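Local coordinates for tRNA (guanine-N(1)-)-methyltransferase (Corynebacterium diphtheriae, PDB 7KFF), which probably transfers a methyl group from S-adenosylmethionine to N1 of a guanine in tRNA, as a two-subunit, knotted enzyme of the SPOUT class, at residues 18-24 and 47-53; 40-46 and 211-217; 62-66 and 76-81; 271-275 and 294-299. All blocks are in the same frame, centred on the assembly; numbering follows the deposited sequence.

Contact 1 is the core of the set, a buried pair of parallel strands with a polar cluster on one face of the sheet. Contacts 2 and 3 touch it at different places: L46 of contact 2 packs on L19, while M77 of contact 3 lies against I24 and L53. Contacts 1 and 2 draw on the unit built from strand 17-23, helix 35-42 and strand 46-52. Contacts 2, 3 and 4 are partly buried; in contacts 2 and 3 apolar packing is joined by a lysine that reaches across. Contact 4 stands apart, its centre about 45 Å from that of contact 1, and joins two helices mainly through aromatic and aliphatic packing, without hydrogen bonds between its segments.

Contact 1: 18-24 and 47-53; sequences RLDVITI and SVGVHDL
The guanidinium of R18 lies with one face over the backbone of V48 and G49, the N of G49 3.7 Å above its plane, while S47 OG and D20 OD2 sit at its edge. NH1 donates to S47 OG (2.9 Å) within the guanidinium plane. The H51 ring turns its edge to D20: NE2 donates to D20 OD1 over 2.7 Å in a nearly straight bond (175°), with ring and carboxylate planes 26° apart. A bend at chi2 (65°) carries the R18 chain forward along its own strand to D20, where NE meets D20 OD2 at 3.0 Å and NH2 meets D20 OD1 at 2.9 Å, a side-on salt bridge. Beneath this cluster, strands 18-23 and 47-52 run parallel, as the two strands of a right-handed beta-alpha-beta crossover through helix 35-42. Backbone bonds pass in both directions, among them L19 N to S47 O and G49 N to L19 O. Toward the C-terminal ends of the strands, I22 CG2 packs against L53 CD1 at 3.7 Å, and the hydroxyl of T23 bonds with E200. H161 adds a further bond to D20 OD2. R18 NH2 and H51 NE2 approach OD1 from opposite faces of the carboxylate, and together with H161 these donors would hold its rotation and probably favour the ionised form of this buried aspartate.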
loop_
_atom_site.group_PDB
_atom_site.type_symbol
_atom_site.label_atom_id
_atom_site.label_comp_id
_atom_site.label_asym_id
_atom_site.label_seq_id
_atom_site.Cartn_x
_atom_site.Cartn_y
_atom_site.Cartn_z
ATOM N N ARG A 18 9.979 4.846 18.096
ATOM C CA ARG A 18 8.641 4.847 18.663
ATOM C C ARG A 18 7.629 5.200 17.588
ATOM O O ARG A 18 7.774 6.219 16.908
ATOM C CB ARG A 18 8.551 5.871 19.790
ATOM C CG ARG A 18 7.195 6.063 20.388
ATOM C CD ARG A 18 6.670 4.847 21.105
ATOM N NE ARG A 18 5.358 5.148 21.657
ATOM C CZ ARG A 18 4.727 4.405 22.559
ATOM N NH1 ARG A 18 5.308 3.315 23.034
ATOM N NH2 ARG A 18 3.523 4.766 22.982
ATOM N N LEU A 19 6.627 4.350 17.423
ATOM C CA LEU A 19 5.492 4.598 16.558
ATOM C C LEU A 19 4.252 4.745 17.420
ATOM O O LEU A 19 3.975 3.885 18.252
ATOM C CB LEU A 19 5.237 3.432 15.613
ATOM C CG LEU A 19 6.368 2.977 14.725
ATOM C CD1 LEU A 19 5.876 1.843 13.817
ATOM C CD2 LEU A 19 6.963 4.111 13.918
ATOM N N ASP A 20 3.499 5.819 17.218
ATOM C CA ASP A 20 2.202 6.005 17.859
ATOM C C ASP A 20 1.162 6.151 16.757
ATOM O O ASP A 20 1.364 6.908 15.803
ATOM C CB ASP A 20 2.190 7.229 18.762
ATOM C CG ASP A 20 2.866 6.980 20.082
ATOM O OD1 ASP A 20 2.252 6.308 20.946
ATOM O OD2 ASP A 20 4.037 7.394 20.235
ATOM N N VAL A 21 0.058 5.430 16.877
ATOM C CA VAL A 21 -0.990 5.420 15.864
ATOM C C VAL A 21 -2.295 5.831 16.525
ATOM O O VAL A 21 -2.682 5.243 17.540
ATOM C CB VAL A 21 -1.144 4.026 15.233
ATOM C CG1 VAL A 21 -2.157 4.069 14.092
ATOM C CG2 VAL A 21 0.174 3.486 14.765
ATOM N N ILE A 22 -2.984 6.812 15.947
ATOM C CA ILE A 22 -4.271 7.282 16.451
ATOM C C ILE A 22 -5.345 6.874 15.450
ATOM O O ILE A 22 -5.239 7.190 14.257
ATOM C CB ILE A 22 -4.281 8.801 16.680
ATOM C CG1 ILE A 22 -3.118 9.227 17.578
ATOM C CG2 ILE A 22 -5.613 9.229 17.284
ATOM C CD1 ILE A 22 -2.827 10.713 17.551
ATOM N N THR A 23 -6.361 6.160 15.931
ATOM C CA THR A 23 -7.294 5.461 15.060
ATOM C C THR A 23 -8.595 5.169 15.798
ATOM O O THR A 23 -8.607 4.977 17.012
ATOM C CB THR A 23 -6.647 4.137 14.594
ATOM O OG1 THR A 23 -7.629 3.313 13.952
ATOM C CG2 THR A 23 -6.076 3.345 15.792
ATOM N N ILE A 24 -9.690 5.060 15.041
ATOM C CA ILE A 24 -10.921 4.524 15.629
ATOM C C ILE A 24 -11.004 2.994 15.569
ATOM O O ILE A 24 -11.970 2.416 16.089
ATOM C CB ILE A 24 -12.202 5.162 15.043
ATOM C CG1 ILE A 24 -12.314 4.902 13.548
ATOM C CG2 ILE A 24 -12.271 6.645 15.407
ATOM C CD1 ILE A 24 -13.686 5.199 12.983
ATOM N N SER A 47 9.075 0.384 19.412
ATOM C CA SER A 47 8.095 0.561 20.470
ATOM C C SER A 47 6.830 1.054 19.789
ATOM O O SER A 47 6.895 1.971 18.965
ATOM C CB SER A 47 8.598 1.586 21.474
ATOM O OG SER A 47 7.688 1.792 22.523
ATOM N N VAL A 48 5.686 0.452 20.115
ATOM C CA VAL A 48 4.434 0.755 19.431
ATOM C C VAL A 48 3.360 1.132 20.436
ATOM O O VAL A 48 3.085 0.371 21.381
ATOM C CB VAL A 48 3.955 -0.442 18.596
ATOM C CG1 VAL A 48 2.595 -0.177 17.984
ATOM C CG2 VAL A 48 5.002 -0.805 17.545
ATOM N N GLY A 49 2.723 2.277 20.190
ATOM C CA GLY A 49 1.525 2.671 20.901
ATOM C C GLY A 49 0.370 2.882 19.940
ATOM O O GLY A 49 0.520 3.593 18.949
ATOM N N VAL A 50 -0.779 2.286 20.225
ATOM C CA VAL A 50 -1.982 2.427 19.420
ATOM C C VAL A 50 -3.065 3.023 20.307
ATOM O O VAL A 50 -3.349 2.485 21.382
ATOM C CB VAL A 50 -2.425 1.085 18.810
ATOM C CG1 VAL A 50 -3.652 1.313 17.941
ATOM C CG2 VAL A 50 -1.289 0.477 18.003
ATOM N N HIS A 51 -3.663 4.128 19.861
ATOM C CA HIS A 51 -4.574 4.923 20.676
ATOM C C HIS A 51 -5.928 5.066 20.002
ATOM O O HIS A 51 -6.011 5.469 18.841
ATOM C CB HIS A 51 -4.001 6.325 20.907
ATOM C CG HIS A 51 -2.581 6.319 21.351
ATOM N ND1 HIS A 51 -2.220 6.141 22.662
ATOM C CD2 HIS A 51 -1.430 6.420 20.649
ATOM C CE1 HIS A 51 -0.904 6.157 22.759
ATOM N NE2 HIS A 51 -0.400 6.323 21.549
ATOM N N ASP A 52 -6.987 4.783 20.764
ATOM C CA ASP A 52 -8.352 4.953 20.280
ATOM C C ASP A 52 -8.690 6.433 20.258
ATOM O O ASP A 52 -8.773 7.064 21.312
ATOM C CB ASP A 52 -9.293 4.199 21.222
ATOM C CG ASP A 52 -10.724 4.105 20.712
ATOM O OD1 ASP A 52 -11.098 4.864 19.806
ATOM O OD2 ASP A 52 -11.470 3.252 21.254
ATOM N N LEU A 53 -8.924 6.969 19.066
ATOM C CA LEU A 53 -9.287 8.378 18.925
ATOM C C LEU A 53 -10.481 8.756 19.787
ATOM O O LEU A 53 -10.588 9.907 20.234
ATOM C CB LEU A 53 -9.593 8.654 17.450
ATOM C CG LEU A 53 -9.991 10.090 17.076
ATOM C CD1 LEU A 53 -8.841 11.056 17.284
ATOM C CD2 LEU A 53 -10.537 10.122 15.657
HETATM O O HOH W 1 -13.139 3.594 18.339
#

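Contact 2: 40-46 and 211-217; sequences AIEKDLL and VRLIPGV
K43 reaches over G216, its chain extended beyond CG. Its CB points toward the 211-217 segment, and CD and CE then pass the carbonyl oxygen of G216 at 3.5 and 3.6 Å. NZ ends the run by donating to that same oxygen, G216 O, at 2.9 Å, in the carbonyl plane and at a C=O...N angle of 159°. A water takes a second bond from NZ and gives one to V217 O, a bridge that ties the lysine to the next carbonyl along the chain. The two segments meet where helix 35-42 ends and where the chain leaves helix 200-211. The first end is a Schellman motif: D44, at positive phi, is its C-prime residue, D44 N bonds to I41 O, and L45 N returns to A40 O. On the other side a type I turn from V211 to I214 runs into a type II turn from I214 to V217, which presents the carbonyl of G216 to the lysine. L45, whose N closes the motif, turns its side chain to this second turn. Its CD1 lies 3.6 Å from P215 O and 3.7 Å from V217 CG2, the leucine and valine side chains sliding past each other in opposite directions. The same V217 methyl, CG2, also meets A40 CB at 3.9 Å. Deeper in, L46 and V211 cross at about a right angle, CD1 against CG2 at 4.0 Å; L37 of helix 35-42 touches both residues.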
loop_
_atom_site.group_PDB
_atom_site.type_symbol
_atom_site.label_atom_id
_atom_site.label_comp_id
_atom_site.label_asym_id
_atom_site.label_seq_id
_atom_site.Cartn_x
_atom_site.Cartn_y
_atom_site.Cartn_z
ATOM N N ALA A 40 11.109 -7.210 15.997
ATOM C CA ALA A 40 11.814 -5.957 16.249
ATOM C C ALA A 40 11.514 -5.432 17.643
ATOM O O ALA A 40 12.411 -4.922 18.323
ATOM C CB ALA A 40 11.427 -4.920 15.199
ATOM N N ILE A 41 10.255 -5.514 18.069
ATOM C CA ILE A 41 9.905 -5.141 19.435
ATOM C C ILE A 41 10.702 -5.966 20.439
ATOM O O ILE A 41 11.241 -5.433 21.414
ATOM C CB ILE A 41 8.390 -5.282 19.650
ATOM C CG1 ILE A 41 7.632 -4.279 18.784
ATOM C CG2 ILE A 41 8.029 -5.111 21.121
ATOM C CD1 ILE A 41 6.140 -4.506 18.761
ATOM N N GLU A 42 10.816 -7.273 20.202
ATOM C CA GLU A 42 11.545 -8.142 21.125
ATOM C C GLU A 42 13.055 -7.935 21.088
ATOM O O GLU A 42 13.747 -8.460 21.972
ATOM C CB GLU A 42 11.125 -9.596 20.891
ATOM C CG GLU A 42 9.633 -9.761 21.202
ATOM C CD GLU A 42 9.094 -11.169 21.225
ATOM O OE1 GLU A 42 9.817 -12.140 20.930
ATOM O OE2 GLU A 42 7.891 -11.293 21.562
ATOM N N LYS A 43 13.572 -7.173 20.127
ATOM C CA LYS A 43 14.967 -6.760 20.085
ATOM C C LYS A 43 15.157 -5.345 20.621
ATOM O O LYS A 43 16.265 -4.803 20.534
ATOM C CB LYS A 43 15.507 -6.836 18.653
ATOM C CG LYS A 43 15.560 -8.247 18.084
ATOM C CD LYS A 43 15.986 -8.245 16.611
ATOM C CE LYS A 43 15.782 -9.613 15.965
ATOM N NZ LYS A 43 15.589 -9.513 14.481
ATOM N N ASP A 44 14.109 -4.739 21.189
ATOM C CA ASP A 44 14.153 -3.356 21.659
ATOM C C ASP A 44 14.497 -2.368 20.543
ATOM O O ASP A 44 15.078 -1.311 20.795
ATOM C CB ASP A 44 15.116 -3.163 22.837
ATOM C CG ASP A 44 14.484 -3.452 24.188
ATOM O OD1 ASP A 44 13.241 -3.323 24.341
ATOM O OD2 ASP A 44 15.252 -3.772 25.107
ATOM N N LEU A 45 14.128 -2.681 19.303
ATOM C CA LEU A 45 14.354 -1.795 18.166
ATOM C C LEU A 45 13.114 -0.993 17.808
ATOM O O LEU A 45 13.209 -0.039 17.030
ATOM C CB LEU A 45 14.805 -2.624 16.953
ATOM C CG LEU A 45 16.121 -3.390 17.132
ATOM C CD1 LEU A 45 16.363 -4.303 15.946
ATOM C CD2 LEU A 45 17.257 -2.400 17.294
ATOM N N LEU A 46 11.969 -1.356 18.378
ATOM C CA LEU A 46 10.696 -0.748 18.023
ATOM C C LEU A 46 9.829 -0.706 19.267
ATOM O O LEU A 46 9.833 -1.651 20.055
ATOM C CB LEU A 46 10.015 -1.568 16.929
ATOM C CG LEU A 46 8.682 -1.051 16.401
ATOM C CD1 LEU A 46 8.850 0.285 15.701
ATOM C CD2 LEU A 46 8.029 -2.057 15.480
ATOM N N VAL A 211 10.537 0.172 9.051
ATOM C CA VAL A 211 11.180 -0.584 10.125
ATOM C C VAL A 211 12.159 -1.605 9.569
ATOM O O VAL A 211 13.167 -1.908 10.216
ATOM C CB VAL A 211 10.114 -1.197 11.058
ATOM C CG1 VAL A 211 10.755 -2.144 12.065
ATOM C CG2 VAL A 211 9.312 -0.086 11.767
ATOM N N ARG A 212 11.898 -2.148 8.385
ATOM C CA ARG A 212 12.842 -3.113 7.832
ATOM C C ARG A 212 14.201 -2.497 7.516
ATOM O O ARG A 212 15.156 -3.246 7.286
ATOM C CB ARG A 212 12.289 -3.811 6.601
ATOM C CG ARG A 212 12.175 -2.937 5.391
ATOM C CD ARG A 212 11.586 -3.676 4.185
ATOM N NE ARG A 212 12.470 -4.644 3.537
ATOM C CZ ARG A 212 13.415 -4.341 2.649
ATOM N NH1 ARG A 212 13.663 -3.094 2.316
ATOM N NH2 ARG A 212 14.118 -5.306 2.094
ATOM N N LEU A 213 14.315 -1.178 7.502
ATOM C CA LEU A 213 15.580 -0.489 7.277
ATOM C C LEU A 213 16.326 -0.177 8.569
ATOM O O LEU A 213 17.428 0.388 8.514
ATOM C CB LEU A 213 15.346 0.783 6.468
ATOM C CG LEU A 213 14.701 0.559 5.121
ATOM C CD1 LEU A 213 14.419 1.881 4.441
ATOM C CD2 LEU A 213 15.526 -0.360 4.215
ATOM N N ILE A 214 15.768 -0.536 9.720
ATOM C CA ILE A 214 16.480 -0.375 10.990
ATOM C C ILE A 214 17.455 -1.536 11.143
ATOM O O ILE A 214 17.031 -2.703 11.075
ATOM C CB ILE A 214 15.489 -0.341 12.157
ATOM C CG1 ILE A 214 14.546 0.854 12.012
ATOM C CG2 ILE A 214 16.231 -0.312 13.496
ATOM C CD1 ILE A 214 13.512 0.956 13.090
ATOM N N PRO A 215 18.738 -1.276 11.388
ATOM C CA PRO A 215 19.688 -2.384 11.534
ATOM C C PRO A 215 19.266 -3.339 12.644
ATOM O O PRO A 215 18.892 -2.921 13.740
ATOM C CB PRO A 215 21.018 -1.686 11.845
ATOM C CG PRO A 215 20.711 -0.270 12.123
ATOM C CD PRO A 215 19.381 0.045 11.505
ATOM N N GLY A 216 19.318 -4.637 12.338
ATOM C CA GLY A 216 18.925 -5.682 13.251
ATOM C C GLY A 216 17.556 -6.283 12.991
ATOM O O GLY A 216 17.257 -7.363 13.525
ATOM N N VAL A 217 16.710 -5.611 12.202
ATOM C CA VAL A 217 15.331 -6.066 12.038
ATOM C C VAL A 217 15.234 -7.213 11.042
ATOM O O VAL A 217 14.603 -8.242 11.322
ATOM C CB VAL A 217 14.431 -4.884 11.647
ATOM C CG1 VAL A 217 13.045 -5.383 11.251
ATOM C CG2 VAL A 217 14.345 -3.898 12.815
HETATM O O HOH W 2 12.929 -8.286 13.613
#

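Contact 3: 62-66 and 76-81; sequences KSVDD and VMKPTV
With CG anti to its carbonyl carbon (chi1 -71°) and the chain extended beyond it, K78 lies across segment 62-66 from V64 to S63, while M77, a selenomethionine turned about its CG-SE bond (chi3 116°), swings CE alongside V64. The setting is a short beta hairpin, strands 65-66 and 76-77, that leads straight into helix 79-90 with K78 at the N-cap position. D66 and V76 form its hydrogen-bonded pair: V76 N donates to D66 O at 2.8 Å in the carbonyl plane, and D66 N returns a bond to V76 O. D65 and M77 make the adjoining non-hydrogen-bonded pair, followed by K78 N to V64 O at 2.9 Å, the donor standing above the carbonyl plane. Apolar cover comes from V64, whose CG2 meets M77 CE and whose CG1 meets V81 CG1 at 4.2 Å. The M77 side chain is about 7 Å from the bound S-adenosylhomocysteine, so the hairpin lies close to the cofactor site. D66 and V76 also pack on T240 and S238, respectively, of the second subunit. At the far end of the lysine, NZ makes a weak hydrogen bond to S63 OG, 3.2 Å away.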
loop_
_atom_site.group_PDB
_atom_site.type_symbol
_atom_site.label_atom_id
_atom_site.label_comp_id
_atom_site.label_asym_id
_atom_site.label_seq_id
_atom_site.Cartn_x
_atom_site.Cartn_y
_atom_site.Cartn_z
ATOM N N LYS A 62 -19.448 9.772 22.005
ATOM C CA LYS A 62 -18.081 9.542 21.525
ATOM C C LYS A 62 -17.968 9.797 20.022
ATOM O O LYS A 62 -17.373 9.017 19.269
ATOM C CB LYS A 62 -17.585 8.142 21.889
ATOM C CG LYS A 62 -17.846 7.742 23.340
ATOM C CD LYS A 62 -17.144 8.661 24.331
ATOM C CE LYS A 62 -15.721 8.201 24.635
ATOM N NZ LYS A 62 -14.969 9.193 25.465
ATOM N N SER A 63 -18.532 10.922 19.590
ATOM C CA SER A 63 -18.567 11.267 18.178
ATOM C C SER A 63 -17.212 11.786 17.718
ATOM O O SER A 63 -16.595 12.624 18.380
ATOM C CB SER A 63 -19.622 12.340 17.932
ATOM O OG SER A 63 -19.699 12.658 16.559
ATOM N N VAL A 64 -16.754 11.296 16.571
ATOM C CA VAL A 64 -15.489 11.735 15.995
ATOM C C VAL A 64 -15.654 12.375 14.621
ATOM O O VAL A 64 -14.651 12.769 14.010
ATOM C CB VAL A 64 -14.453 10.598 15.935
ATOM C CG1 VAL A 64 -14.204 10.022 17.306
ATOM C CG2 VAL A 64 -14.895 9.538 14.944
ATOM N N ASP A 65 -16.880 12.465 14.104
ATOM C CA ASP A 65 -17.098 12.918 12.738
ATOM C C ASP A 65 -18.398 13.700 12.652
ATOM O O ASP A 65 -19.267 13.595 13.521
ATOM C CB ASP A 65 -17.122 11.753 11.738
ATOM C CG ASP A 65 -18.166 10.713 12.075
ATOM O OD1 ASP A 65 -17.901 9.871 12.958
ATOM O OD2 ASP A 65 -19.245 10.739 11.468
ATOM N N ASP A 66 -18.519 14.494 11.591
ATOM C CA ASP A 66 -19.651 15.396 11.410
ATOM C C ASP A 66 -19.772 15.728 9.925
ATOM O O ASP A 66 -18.863 15.468 9.133
ATOM C CB ASP A 66 -19.447 16.638 12.300
ATOM C CG ASP A 66 -20.713 17.432 12.567
ATOM O OD1 ASP A 66 -21.821 17.040 12.137
ATOM O OD2 ASP A 66 -20.564 18.464 13.253
ATOM N N VAL A 76 -16.750 14.041 7.902
ATOM C CA VAL A 76 -15.390 14.533 8.069
ATOM C C VAL A 76 -15.036 14.425 9.539
ATOM O O VAL A 76 -15.854 14.741 10.403
ATOM C CB VAL A 76 -15.303 16.004 7.606
ATOM C CG1 VAL A 76 -13.939 16.586 7.860
ATOM C CG2 VAL A 76 -15.681 16.114 6.138
HETATM N N MSE A 77 -13.823 13.981 9.830
HETATM C CA MSE A 77 -13.442 13.865 11.228
HETATM C C MSE A 77 -13.147 15.202 11.895
HETATM O O MSE A 77 -12.591 16.115 11.271
HETATM C CB MSE A 77 -12.255 12.949 11.411
HETATM C CG MSE A 77 -12.456 11.537 10.864
HETATM SE SE MSE A 77 -11.053 10.265 11.084
HETATM C CE MSE A 77 -11.854 8.934 12.218
ATOM N N LYS A 78 -13.511 15.274 13.187
ATOM C CA LYS A 78 -13.682 16.542 13.882
ATOM C C LYS A 78 -12.366 17.102 14.404
ATOM O O LYS A 78 -11.619 16.383 15.082
ATOM C CB LYS A 78 -14.584 16.317 15.106
ATOM C CG LYS A 78 -16.042 16.050 14.815
ATOM C CD LYS A 78 -16.812 15.813 16.129
ATOM C CE LYS A 78 -18.286 16.100 16.017
ATOM N NZ LYS A 78 -19.028 15.750 17.272
ATOM N N PRO A 79 -12.083 18.387 14.174
ATOM C CA PRO A 79 -10.887 18.995 14.783
ATOM C C PRO A 79 -10.907 19.009 16.292
ATOM O O PRO A 79 -9.841 18.905 16.908
ATOM C CB PRO A 79 -10.862 20.428 14.224
ATOM C CG PRO A 79 -11.836 20.490 13.185
ATOM C CD PRO A 79 -12.776 19.311 13.266
ATOM N N THR A 80 -12.078 19.158 16.914
ATOM C CA THR A 80 -12.134 19.246 18.372
ATOM C C THR A 80 -11.802 17.922 19.061
ATOM O O THR A 80 -11.577 17.906 20.278
ATOM C CB THR A 80 -13.501 19.747 18.837
ATOM O OG1 THR A 80 -14.507 18.868 18.312
ATOM C CG2 THR A 80 -13.757 21.198 18.366
ATOM N N VAL A 81 -11.751 16.828 18.309
ATOM C CA VAL A 81 -11.259 15.536 18.794
ATOM C C VAL A 81 -9.809 15.311 18.385
ATOM O O VAL A 81 -8.965 14.979 19.219
ATOM C CB VAL A 81 -12.186 14.407 18.299
ATOM C CG1 VAL A 81 -11.683 13.050 18.790
ATOM C CG2 VAL A 81 -13.621 14.658 18.763
#

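Contact 4: 271-275 and 294-299; sequences LKRTW and YVEGLR
Helices 259-277 and 289-299, in the C-terminal part of the chain, pack here; their segments 271-275 and 294-299 cross at -47°, the axes 10.2 Å apart at closest approach. W275 and L298 carry the contact. Over one face of the indole, L298 CB stands 3.7 Å from the centroid of the six-membered ring and only 6° off its normal, a clear CH-pi contact. The CD1 methyl of L298 continues along the ring to W275 CE3 at 3.8 Å and on to K272 CA, also at 3.8 Å. W275 has CG anti to its backbone N (chi1 176°), which lays the indole across to the second helix, where its CD1 meets V295 CG1 at 4.0 Å. One turn earlier on both helices, the Y294 ring brings CD2 to L271 CB at 4.0 Å; the backbone N of K272 lies at the edge of that ring, and Y294 OH comes 3.7 Å from K272 CB. L282 of the small intervening helix 279-283 closes in on both L271 and W275, while K272 turns its charged end away to a salt bridge with E276. The joint therefore appears to rest mainly on shape and dispersion, without hydrogen bonds between the two segments: the aromatic rings and branched aliphatic groups interlock, and the lysine lends its aliphatic carbons to the packing while its charge is met on its own helix.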
loop_
_atom_site.group_PDB
_atom_site.type_symbol
_atom_site.label_atom_id
_atom_site.label_comp_id
_atom_site.label_asym_id
_atom_site.label_seq_id
_atom_site.Cartn_x
_atom_site.Cartn_y
_atom_site.Cartn_z
ATOM N N LEU A 271 16.517 -6.011 -16.410
ATOM C CA LEU A 271 16.144 -5.182 -17.551
ATOM C C LEU A 271 14.875 -5.705 -18.212
ATOM O O LEU A 271 13.998 -4.923 -18.597
ATOM C CB LEU A 271 17.263 -5.169 -18.587
ATOM C CG LEU A 271 18.535 -4.438 -18.176
ATOM C CD1 LEU A 271 19.686 -4.776 -19.101
ATOM C CD2 LEU A 271 18.279 -2.923 -18.159
ATOM N N LYS A 272 14.763 -7.032 -18.352
ATOM C CA LYS A 272 13.614 -7.625 -19.029
ATOM C C LYS A 272 12.335 -7.388 -18.231
ATOM O O LYS A 272 11.311 -6.983 -18.793
ATOM C CB LYS A 272 13.858 -9.125 -19.214
ATOM C CG LYS A 272 12.723 -9.893 -19.853
ATOM C CD LYS A 272 13.181 -11.335 -20.123
ATOM C CE LYS A 272 12.100 -12.189 -20.763
ATOM N NZ LYS A 272 11.283 -12.875 -19.738
ATOM N N ARG A 273 12.376 -7.623 -16.913
ATOM C CA ARG A 273 11.182 -7.409 -16.104
ATOM C C ARG A 273 10.786 -5.942 -16.152
ATOM O O ARG A 273 9.601 -5.616 -16.260
ATOM C CB ARG A 273 11.409 -7.864 -14.662
ATOM C CG ARG A 273 10.198 -7.653 -13.729
ATOM C CD ARG A 273 8.999 -8.511 -14.108
ATOM N NE ARG A 273 9.209 -9.908 -13.735
ATOM C CZ ARG A 273 8.844 -10.449 -12.575
ATOM N NH1 ARG A 273 9.097 -11.734 -12.344
ATOM N NH2 ARG A 273 8.212 -9.722 -11.654
ATOM N N THR A 274 11.770 -5.037 -16.090
ATOM C CA THR A 274 11.450 -3.610 -16.139
ATOM C C THR A 274 10.854 -3.233 -17.494
ATOM O O THR A 274 9.869 -2.489 -17.563
ATOM C CB THR A 274 12.705 -2.783 -15.835
ATOM O OG1 THR A 274 13.278 -3.208 -14.588
ATOM C CG2 THR A 274 12.365 -1.293 -15.767
ATOM N N TRP A 275 11.432 -3.745 -18.579
ATOM C CA TRP A 275 10.872 -3.493 -19.897
ATOM C C TRP A 275 9.448 -4.021 -20.011
ATOM O O TRP A 275 8.579 -3.350 -20.575
ATOM C CB TRP A 275 11.757 -4.143 -20.955
ATOM C CG TRP A 275 11.217 -4.010 -22.333
ATOM C CD1 TRP A 275 11.251 -2.905 -23.128
ATOM C CD2 TRP A 275 10.536 -5.020 -23.079
ATOM N NE1 TRP A 275 10.648 -3.170 -24.332
ATOM C CE2 TRP A 275 10.197 -4.461 -24.326
ATOM C CE3 TRP A 275 10.188 -6.344 -22.816
ATOM C CZ2 TRP A 275 9.524 -5.182 -25.305
ATOM C CZ3 TRP A 275 9.518 -7.059 -23.792
ATOM C CH2 TRP A 275 9.191 -6.476 -25.019
ATOM N N TYR A 294 20.585 -5.234 -25.272
ATOM C CA TYR A 294 19.724 -6.288 -24.759
ATOM C C TYR A 294 18.261 -5.870 -24.849
ATOM O O TYR A 294 17.399 -6.639 -25.292
ATOM C CB TYR A 294 20.100 -6.610 -23.313
ATOM C CG TYR A 294 19.201 -7.662 -22.728
ATOM C CD1 TYR A 294 19.366 -9.001 -23.058
ATOM C CD2 TYR A 294 18.171 -7.316 -21.867
ATOM C CE1 TYR A 294 18.535 -9.968 -22.537
ATOM C CE2 TYR A 294 17.335 -8.271 -21.348
ATOM C CZ TYR A 294 17.522 -9.594 -21.678
ATOM O OH TYR A 294 16.684 -10.549 -21.150
ATOM N N VAL A 295 17.960 -4.642 -24.422
ATOM C CA VAL A 295 16.579 -4.170 -24.451
ATOM C C VAL A 295 16.068 -4.055 -25.885
ATOM O O VAL A 295 14.909 -4.383 -26.171
ATOM C CB VAL A 295 16.451 -2.853 -23.668
ATOM C CG1 VAL A 295 15.078 -2.255 -23.864
ATOM C CG2 VAL A 295 16.714 -3.115 -22.194
ATOM N N GLU A 296 16.918 -3.605 -26.810
ATOM C CA GLU A 296 16.508 -3.561 -28.210
ATOM C C GLU A 296 16.180 -4.951 -28.740
ATOM O O GLU A 296 15.306 -5.095 -29.602
ATOM C CB GLU A 296 17.606 -2.908 -29.056
ATOM C CG GLU A 296 17.649 -1.389 -28.932
ATOM C CD GLU A 296 18.916 -0.774 -29.509
ATOM O OE1 GLU A 296 19.783 -1.526 -30.015
ATOM O OE2 GLU A 296 19.047 0.467 -29.446
ATOM N N GLY A 297 16.863 -5.982 -28.239
ATOM C CA GLY A 297 16.522 -7.341 -28.623
ATOM C C GLY A 297 15.152 -7.760 -28.136
ATOM O O GLY A 297 14.474 -8.558 -28.792
ATOM N N LEU A 298 14.722 -7.228 -26.994
ATOM C CA LEU A 298 13.367 -7.491 -26.523
ATOM C C LEU A 298 12.341 -6.824 -27.430
ATOM O O LEU A 298 11.299 -7.412 -27.738
ATOM C CB LEU A 298 13.200 -6.966 -25.097
ATOM C CG LEU A 298 14.185 -7.482 -24.058
ATOM C CD1 LEU A 298 13.964 -6.778 -22.711
ATOM C CD2 LEU A 298 14.072 -8.986 -23.907
ATOM N N ARG A 299 12.617 -5.588 -27.854
ATOM C CA ARG A 299 11.677 -4.855 -28.694
ATOM C C ARG A 299 11.513 -5.502 -30.063
ATOM O O ARG A 299 10.443 -5.393 -30.671
ATOM C CB ARG A 299 12.132 -3.398 -28.818
ATOM C CG ARG A 299 12.048 -2.623 -27.506
ATOM C CD ARG A 299 12.836 -1.314 -27.536
ATOM N NE ARG A 299 12.740 -0.600 -26.260
ATOM C CZ ARG A 299 13.521 0.416 -25.899
ATOM N NH1 ARG A 299 14.475 0.851 -26.712
ATOM N NH2 ARG A 299 13.350 0.994 -24.717
#